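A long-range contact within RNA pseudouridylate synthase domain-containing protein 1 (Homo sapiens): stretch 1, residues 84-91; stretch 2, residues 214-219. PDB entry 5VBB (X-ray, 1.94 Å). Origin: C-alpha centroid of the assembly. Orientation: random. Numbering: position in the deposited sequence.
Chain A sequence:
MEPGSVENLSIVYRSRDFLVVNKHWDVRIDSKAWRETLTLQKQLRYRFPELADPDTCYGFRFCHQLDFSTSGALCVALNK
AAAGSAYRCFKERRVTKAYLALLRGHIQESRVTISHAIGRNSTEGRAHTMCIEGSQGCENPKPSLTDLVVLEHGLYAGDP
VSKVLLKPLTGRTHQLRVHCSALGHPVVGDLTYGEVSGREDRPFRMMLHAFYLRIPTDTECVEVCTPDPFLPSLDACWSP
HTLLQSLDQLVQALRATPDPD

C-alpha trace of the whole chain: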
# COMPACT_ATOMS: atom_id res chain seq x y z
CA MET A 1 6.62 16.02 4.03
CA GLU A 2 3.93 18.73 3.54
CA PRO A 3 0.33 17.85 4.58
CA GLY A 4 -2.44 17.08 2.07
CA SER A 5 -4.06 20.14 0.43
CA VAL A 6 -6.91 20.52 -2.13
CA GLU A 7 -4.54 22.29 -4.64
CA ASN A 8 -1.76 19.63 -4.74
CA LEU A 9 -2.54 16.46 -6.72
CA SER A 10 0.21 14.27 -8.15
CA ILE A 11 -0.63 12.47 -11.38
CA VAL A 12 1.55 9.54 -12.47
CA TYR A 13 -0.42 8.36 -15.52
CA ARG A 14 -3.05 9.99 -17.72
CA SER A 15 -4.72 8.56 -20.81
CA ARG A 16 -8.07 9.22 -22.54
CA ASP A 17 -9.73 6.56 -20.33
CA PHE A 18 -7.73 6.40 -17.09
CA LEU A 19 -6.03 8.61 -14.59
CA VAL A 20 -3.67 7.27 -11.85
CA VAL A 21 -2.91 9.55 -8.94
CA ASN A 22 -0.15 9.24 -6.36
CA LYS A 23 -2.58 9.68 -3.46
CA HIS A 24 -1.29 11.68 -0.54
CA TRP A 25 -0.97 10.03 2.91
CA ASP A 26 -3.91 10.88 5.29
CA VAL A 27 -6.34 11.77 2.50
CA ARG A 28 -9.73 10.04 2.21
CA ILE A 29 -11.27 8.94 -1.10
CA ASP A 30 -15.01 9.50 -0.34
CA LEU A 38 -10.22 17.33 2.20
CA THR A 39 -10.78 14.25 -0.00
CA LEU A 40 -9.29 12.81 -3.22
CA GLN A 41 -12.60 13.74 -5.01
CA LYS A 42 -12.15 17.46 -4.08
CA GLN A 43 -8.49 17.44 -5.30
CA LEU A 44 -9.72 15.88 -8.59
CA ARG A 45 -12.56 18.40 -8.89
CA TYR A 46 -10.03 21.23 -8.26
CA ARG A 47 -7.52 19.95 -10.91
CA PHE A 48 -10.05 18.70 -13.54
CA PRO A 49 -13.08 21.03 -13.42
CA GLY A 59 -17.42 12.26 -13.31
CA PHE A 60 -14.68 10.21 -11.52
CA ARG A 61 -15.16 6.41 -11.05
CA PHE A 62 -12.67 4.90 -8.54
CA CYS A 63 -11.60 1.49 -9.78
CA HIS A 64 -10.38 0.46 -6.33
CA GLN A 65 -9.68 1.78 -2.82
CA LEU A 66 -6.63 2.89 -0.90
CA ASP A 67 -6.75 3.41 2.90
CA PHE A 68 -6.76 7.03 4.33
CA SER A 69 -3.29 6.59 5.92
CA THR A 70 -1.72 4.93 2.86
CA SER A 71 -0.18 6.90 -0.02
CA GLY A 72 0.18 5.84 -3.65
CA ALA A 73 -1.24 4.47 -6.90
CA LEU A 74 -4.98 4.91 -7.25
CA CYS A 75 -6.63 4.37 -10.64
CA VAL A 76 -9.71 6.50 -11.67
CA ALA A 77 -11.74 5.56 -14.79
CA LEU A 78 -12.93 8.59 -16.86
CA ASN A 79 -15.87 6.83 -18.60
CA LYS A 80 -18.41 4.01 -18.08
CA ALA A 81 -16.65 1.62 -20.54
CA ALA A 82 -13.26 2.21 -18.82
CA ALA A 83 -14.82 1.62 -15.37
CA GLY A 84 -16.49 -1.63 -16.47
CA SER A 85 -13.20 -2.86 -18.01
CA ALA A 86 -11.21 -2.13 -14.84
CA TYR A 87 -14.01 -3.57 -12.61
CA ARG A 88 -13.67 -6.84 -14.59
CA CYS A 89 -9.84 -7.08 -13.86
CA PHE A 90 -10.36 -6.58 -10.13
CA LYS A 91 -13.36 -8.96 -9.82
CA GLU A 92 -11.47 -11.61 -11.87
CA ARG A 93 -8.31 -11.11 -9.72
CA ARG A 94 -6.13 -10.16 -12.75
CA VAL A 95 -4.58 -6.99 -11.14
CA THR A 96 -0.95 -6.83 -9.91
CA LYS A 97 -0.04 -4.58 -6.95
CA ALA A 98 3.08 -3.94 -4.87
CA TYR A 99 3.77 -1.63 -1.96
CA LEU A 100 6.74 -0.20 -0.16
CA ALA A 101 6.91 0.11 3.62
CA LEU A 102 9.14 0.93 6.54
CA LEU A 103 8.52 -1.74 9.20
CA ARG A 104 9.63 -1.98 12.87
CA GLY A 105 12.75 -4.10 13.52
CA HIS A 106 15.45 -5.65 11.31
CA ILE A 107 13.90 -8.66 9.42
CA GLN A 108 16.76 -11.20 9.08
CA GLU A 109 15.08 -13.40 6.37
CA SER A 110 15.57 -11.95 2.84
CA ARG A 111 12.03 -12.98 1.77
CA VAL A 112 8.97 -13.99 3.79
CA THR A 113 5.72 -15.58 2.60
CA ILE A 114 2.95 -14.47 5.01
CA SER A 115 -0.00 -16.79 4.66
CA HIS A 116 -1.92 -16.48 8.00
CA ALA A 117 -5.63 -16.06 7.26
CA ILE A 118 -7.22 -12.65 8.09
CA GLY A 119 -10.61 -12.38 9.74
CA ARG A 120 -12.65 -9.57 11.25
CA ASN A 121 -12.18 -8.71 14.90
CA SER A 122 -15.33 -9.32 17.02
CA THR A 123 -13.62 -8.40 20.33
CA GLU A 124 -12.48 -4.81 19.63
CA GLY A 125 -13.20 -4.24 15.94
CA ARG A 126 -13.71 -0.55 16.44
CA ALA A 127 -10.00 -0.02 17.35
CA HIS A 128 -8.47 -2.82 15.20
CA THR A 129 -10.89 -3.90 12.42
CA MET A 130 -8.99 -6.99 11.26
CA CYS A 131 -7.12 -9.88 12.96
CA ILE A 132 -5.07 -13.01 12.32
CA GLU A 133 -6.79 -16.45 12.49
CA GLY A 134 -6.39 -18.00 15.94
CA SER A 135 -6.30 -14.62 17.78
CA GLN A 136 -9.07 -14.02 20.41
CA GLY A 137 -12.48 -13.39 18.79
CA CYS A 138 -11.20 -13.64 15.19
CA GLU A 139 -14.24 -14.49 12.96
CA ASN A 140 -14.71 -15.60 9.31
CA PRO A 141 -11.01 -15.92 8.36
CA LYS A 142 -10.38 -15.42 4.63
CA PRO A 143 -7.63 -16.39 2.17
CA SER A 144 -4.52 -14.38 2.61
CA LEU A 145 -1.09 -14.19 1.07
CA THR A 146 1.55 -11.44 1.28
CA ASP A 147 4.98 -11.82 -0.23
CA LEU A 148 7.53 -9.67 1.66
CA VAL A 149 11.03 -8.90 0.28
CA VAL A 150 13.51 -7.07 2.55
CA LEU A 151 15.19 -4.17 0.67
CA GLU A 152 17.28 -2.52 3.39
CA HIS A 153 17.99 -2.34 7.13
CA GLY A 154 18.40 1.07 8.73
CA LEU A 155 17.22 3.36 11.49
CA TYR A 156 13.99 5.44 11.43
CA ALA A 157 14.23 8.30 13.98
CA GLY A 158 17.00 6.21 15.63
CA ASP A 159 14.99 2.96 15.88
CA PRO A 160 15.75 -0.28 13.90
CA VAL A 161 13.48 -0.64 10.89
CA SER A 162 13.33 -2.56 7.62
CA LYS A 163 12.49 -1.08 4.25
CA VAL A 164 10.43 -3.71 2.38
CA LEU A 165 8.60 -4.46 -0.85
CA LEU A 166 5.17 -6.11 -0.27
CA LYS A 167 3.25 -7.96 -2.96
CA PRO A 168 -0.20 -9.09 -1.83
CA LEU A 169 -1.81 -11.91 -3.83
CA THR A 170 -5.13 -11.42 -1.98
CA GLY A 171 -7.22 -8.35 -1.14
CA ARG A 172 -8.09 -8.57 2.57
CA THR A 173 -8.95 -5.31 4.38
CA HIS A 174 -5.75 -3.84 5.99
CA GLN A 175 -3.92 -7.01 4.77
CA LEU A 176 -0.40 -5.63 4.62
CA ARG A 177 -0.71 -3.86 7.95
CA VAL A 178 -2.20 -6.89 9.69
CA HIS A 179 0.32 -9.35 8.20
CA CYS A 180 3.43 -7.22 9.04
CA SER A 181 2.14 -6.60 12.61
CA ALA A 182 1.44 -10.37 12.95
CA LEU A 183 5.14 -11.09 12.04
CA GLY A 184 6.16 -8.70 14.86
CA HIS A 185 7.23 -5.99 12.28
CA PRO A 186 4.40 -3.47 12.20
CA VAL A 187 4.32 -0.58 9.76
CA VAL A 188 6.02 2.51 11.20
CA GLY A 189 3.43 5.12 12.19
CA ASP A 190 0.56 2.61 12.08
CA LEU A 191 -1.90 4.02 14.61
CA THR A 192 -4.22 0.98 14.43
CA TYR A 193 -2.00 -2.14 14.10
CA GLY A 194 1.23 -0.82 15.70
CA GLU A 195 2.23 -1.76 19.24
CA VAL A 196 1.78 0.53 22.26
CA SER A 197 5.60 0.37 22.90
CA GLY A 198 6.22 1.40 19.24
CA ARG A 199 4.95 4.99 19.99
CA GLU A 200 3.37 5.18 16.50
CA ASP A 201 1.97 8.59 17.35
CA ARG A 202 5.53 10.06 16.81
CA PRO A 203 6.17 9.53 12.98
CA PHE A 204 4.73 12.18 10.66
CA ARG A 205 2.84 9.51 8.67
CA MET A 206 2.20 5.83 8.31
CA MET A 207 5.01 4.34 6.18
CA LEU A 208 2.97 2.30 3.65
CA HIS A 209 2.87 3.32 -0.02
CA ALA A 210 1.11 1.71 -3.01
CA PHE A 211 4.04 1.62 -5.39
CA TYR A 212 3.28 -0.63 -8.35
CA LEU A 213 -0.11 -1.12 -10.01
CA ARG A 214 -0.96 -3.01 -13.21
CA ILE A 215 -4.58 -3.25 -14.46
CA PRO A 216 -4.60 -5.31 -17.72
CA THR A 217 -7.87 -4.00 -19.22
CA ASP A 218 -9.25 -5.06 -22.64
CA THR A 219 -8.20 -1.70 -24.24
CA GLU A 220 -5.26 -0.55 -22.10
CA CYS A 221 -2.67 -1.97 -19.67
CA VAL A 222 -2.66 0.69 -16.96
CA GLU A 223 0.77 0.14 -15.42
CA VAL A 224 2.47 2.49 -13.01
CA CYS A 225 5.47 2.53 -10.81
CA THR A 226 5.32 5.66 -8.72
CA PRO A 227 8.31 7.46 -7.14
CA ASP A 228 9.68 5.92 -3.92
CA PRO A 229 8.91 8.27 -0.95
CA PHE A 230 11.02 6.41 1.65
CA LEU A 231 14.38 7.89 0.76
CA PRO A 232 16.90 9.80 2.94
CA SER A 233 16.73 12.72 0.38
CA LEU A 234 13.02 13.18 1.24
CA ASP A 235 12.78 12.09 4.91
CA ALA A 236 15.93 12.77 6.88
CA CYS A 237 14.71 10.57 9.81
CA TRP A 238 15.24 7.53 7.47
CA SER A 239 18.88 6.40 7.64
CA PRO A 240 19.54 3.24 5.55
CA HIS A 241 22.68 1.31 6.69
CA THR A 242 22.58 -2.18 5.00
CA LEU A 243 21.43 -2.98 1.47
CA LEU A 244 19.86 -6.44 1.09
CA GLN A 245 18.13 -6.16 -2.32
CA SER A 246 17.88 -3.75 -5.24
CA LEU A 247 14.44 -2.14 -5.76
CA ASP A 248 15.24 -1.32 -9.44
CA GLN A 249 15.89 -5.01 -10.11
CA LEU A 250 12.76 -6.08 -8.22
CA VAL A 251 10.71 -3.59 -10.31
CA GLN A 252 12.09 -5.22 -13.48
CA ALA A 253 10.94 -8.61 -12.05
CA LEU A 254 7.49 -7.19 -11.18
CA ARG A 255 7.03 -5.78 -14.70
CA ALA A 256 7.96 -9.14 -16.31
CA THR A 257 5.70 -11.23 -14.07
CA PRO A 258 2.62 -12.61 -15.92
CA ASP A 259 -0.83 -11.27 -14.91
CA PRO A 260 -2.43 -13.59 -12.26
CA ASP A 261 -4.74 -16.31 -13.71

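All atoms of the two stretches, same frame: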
# COMPACT_ATOMS: atom_id res chain seq x y z
N GLY A 84 -16.06 -0.25 -16.31
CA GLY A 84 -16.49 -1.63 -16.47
C GLY A 84 -15.33 -2.56 -16.78
O GLY A 84 -15.23 -3.64 -16.19
N SER A 85 -14.41 -2.11 -17.66
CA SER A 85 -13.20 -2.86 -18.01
C SER A 85 -12.32 -3.10 -16.79
O SER A 85 -11.95 -4.25 -16.50
CB SER A 85 -12.41 -2.13 -19.10
N ALA A 86 -12.02 -2.02 -16.04
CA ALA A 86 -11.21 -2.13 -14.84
C ALA A 86 -11.90 -2.97 -13.77
O ALA A 86 -11.24 -3.81 -13.15
CB ALA A 86 -10.88 -0.76 -14.29
N TYR A 87 -13.23 -2.80 -13.60
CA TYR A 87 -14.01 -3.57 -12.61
C TYR A 87 -13.88 -5.06 -12.88
O TYR A 87 -13.76 -5.83 -11.94
CB TYR A 87 -15.48 -3.13 -12.60
CG TYR A 87 -16.41 -4.03 -11.82
CD1 TYR A 87 -16.37 -4.07 -10.43
CD2 TYR A 87 -17.37 -4.80 -12.47
CE1 TYR A 87 -17.25 -4.88 -9.71
CE2 TYR A 87 -18.27 -5.59 -11.75
CZ TYR A 87 -18.21 -5.63 -10.37
OH TYR A 87 -19.07 -6.41 -9.64
N ARG A 88 -13.88 -5.45 -14.17
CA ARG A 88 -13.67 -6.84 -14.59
C ARG A 88 -12.30 -7.38 -14.10
O ARG A 88 -12.28 -8.44 -13.49
CB ARG A 88 -13.81 -7.00 -16.12
CG ARG A 88 -14.96 -7.89 -16.54
CD ARG A 88 -15.30 -7.72 -18.00
NE ARG A 88 -16.10 -6.51 -18.24
CZ ARG A 88 -15.83 -5.54 -19.12
NH1 ARG A 88 -14.74 -5.60 -19.88
NH2 ARG A 88 -16.65 -4.50 -19.25
N CYS A 89 -11.19 -6.64 -14.32
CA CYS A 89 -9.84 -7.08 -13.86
C CYS A 89 -9.80 -7.31 -12.37
O CYS A 89 -9.18 -8.27 -11.94
CB CYS A 89 -8.75 -6.10 -14.27
SG CYS A 89 -8.63 -5.84 -16.03
N PHE A 90 -10.40 -6.41 -11.58
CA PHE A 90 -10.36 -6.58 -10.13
C PHE A 90 -11.19 -7.78 -9.67
O PHE A 90 -10.68 -8.61 -8.93
CB PHE A 90 -10.82 -5.29 -9.39
CG PHE A 90 -9.75 -4.22 -9.36
CD1 PHE A 90 -8.77 -4.24 -8.39
CD2 PHE A 90 -9.69 -3.26 -10.34
CE1 PHE A 90 -7.77 -3.27 -8.37
CE2 PHE A 90 -8.67 -2.30 -10.35
CZ PHE A 90 -7.71 -2.33 -9.36
N LYS A 91 -12.42 -7.88 -10.17
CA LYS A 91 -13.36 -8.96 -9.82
C LYS A 91 -12.85 -10.33 -10.28
O LYS A 91 -13.06 -11.32 -9.59
CB LYS A 91 -14.78 -8.68 -10.38
CG LYS A 91 -15.88 -8.62 -9.33
CD LYS A 91 -16.37 -10.01 -8.94
CE LYS A 91 -17.50 -9.98 -7.94
N ARG A 214 -0.77 -2.59 -11.83
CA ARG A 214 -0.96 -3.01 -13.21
C ARG A 214 -2.37 -3.52 -13.34
O ARG A 214 -2.72 -4.45 -12.63
CB ARG A 214 0.03 -4.10 -13.60
CG ARG A 214 0.05 -4.38 -15.11
CD ARG A 214 0.51 -5.80 -15.42
NE ARG A 214 1.82 -6.10 -14.86
CZ ARG A 214 2.37 -7.31 -14.77
NH1 ARG A 214 1.73 -8.38 -15.23
NH2 ARG A 214 3.57 -7.45 -14.23
N ILE A 215 -3.18 -2.91 -14.25
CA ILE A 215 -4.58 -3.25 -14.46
C ILE A 215 -4.67 -3.61 -15.98
O ILE A 215 -4.65 -2.72 -16.82
CB ILE A 215 -5.50 -2.09 -14.07
CG1 ILE A 215 -5.17 -1.60 -12.61
CG2 ILE A 215 -6.97 -2.50 -14.22
CD1 ILE A 215 -5.86 -0.36 -12.18
N PRO A 216 -4.65 -4.91 -16.31
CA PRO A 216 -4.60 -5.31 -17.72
C PRO A 216 -5.98 -5.31 -18.37
O PRO A 216 -6.55 -6.36 -18.63
CB PRO A 216 -3.98 -6.70 -17.64
CG PRO A 216 -4.52 -7.26 -16.35
CD PRO A 216 -4.56 -6.07 -15.41
N THR A 217 -6.52 -4.11 -18.63
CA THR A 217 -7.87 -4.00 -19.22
C THR A 217 -7.87 -4.39 -20.71
O THR A 217 -6.83 -4.40 -21.36
CB THR A 217 -8.50 -2.60 -19.03
OG1 THR A 217 -7.96 -1.67 -19.99
CG2 THR A 217 -8.35 -2.05 -17.62
N ASP A 218 -9.06 -4.67 -21.23
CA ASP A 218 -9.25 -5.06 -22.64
C ASP A 218 -8.63 -4.06 -23.64
O ASP A 218 -7.99 -4.49 -24.59
CB ASP A 218 -10.74 -5.27 -22.96
CG ASP A 218 -11.68 -4.13 -22.60
OD1 ASP A 218 -11.20 -3.07 -22.17
OD2 ASP A 218 -12.91 -4.32 -22.72
N THR A 219 -8.73 -2.76 -23.36
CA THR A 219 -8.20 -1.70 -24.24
C THR A 219 -6.85 -1.12 -23.84
O THR A 219 -6.20 -0.48 -24.67
CB THR A 219 -9.21 -0.53 -24.23
OG1 THR A 219 -9.41 -0.10 -22.89
CG2 THR A 219 -10.54 -0.89 -24.84
O HOH W 1 -11.09 -5.24 -19.27

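Residues 84-91 form one segment of a helix that begins earlier in the chain, held by i to i+4 bonds such as Arg88 N to Gly84 O (3.0 Å) and Phe90 N to Ala86 O (3.2 Å). Residues 214-216 end a strand, and the chain then continues as loop. Helix and strand axes approach to 8.1 Å, with 108° between their N-to-C directions, so the strand runs across the helix rather than along it. The backbones come nearest just past the strand, where Ser85 CA lies 5.6 Å from Thr217 CA.

No direct hydrogen bond joins the two stretches among the modelled atoms, although Ser85 lacks its OG, so its hydroxyl cannot be assessed. A water links the backbones instead: it donates to Ser85 O (3.1 Å) and accepts from Asp218 N (2.9 Å).

Packing centres on Ile215 and Cys89, whose CA-to-CB bonds both point toward the opposing stretch. Ile215 CG2 lies 4.0 Å from Cys89 CB and 4.3 Å from Ala86 CB, while its CD1 reaches Phe90 CE2 at 3.9 Å, an oblique approach to the ring. Ile215 CG2 also lies 4.2 Å from Phe90 CE2, so both methyl groups approach the ring. The Phe90 CA-to-CB bond points sideways, but the ring end comes nearer. Cys89 SG, at chi1 -59° (m), sits 3.4 Å from Pro216 O, 4.1 Å from Pro216 CD and 3.8 Å from Thr217 CA, placing the sulfur against the strand's end and the start of the loop.

Nearer the helix's earlier turn, Ser85 CB packs 3.9 Å from Thr217 CB and 3.4 Å from Asp218 OD1. The other carboxylate oxygen, Asp218 OD2, forms a long salt bridge with Arg88 NH1 (3.6 Å), lying at the guanidinium edge near its plane. Both charged residues are exposed, whereas Ile215 and Cys89 are buried.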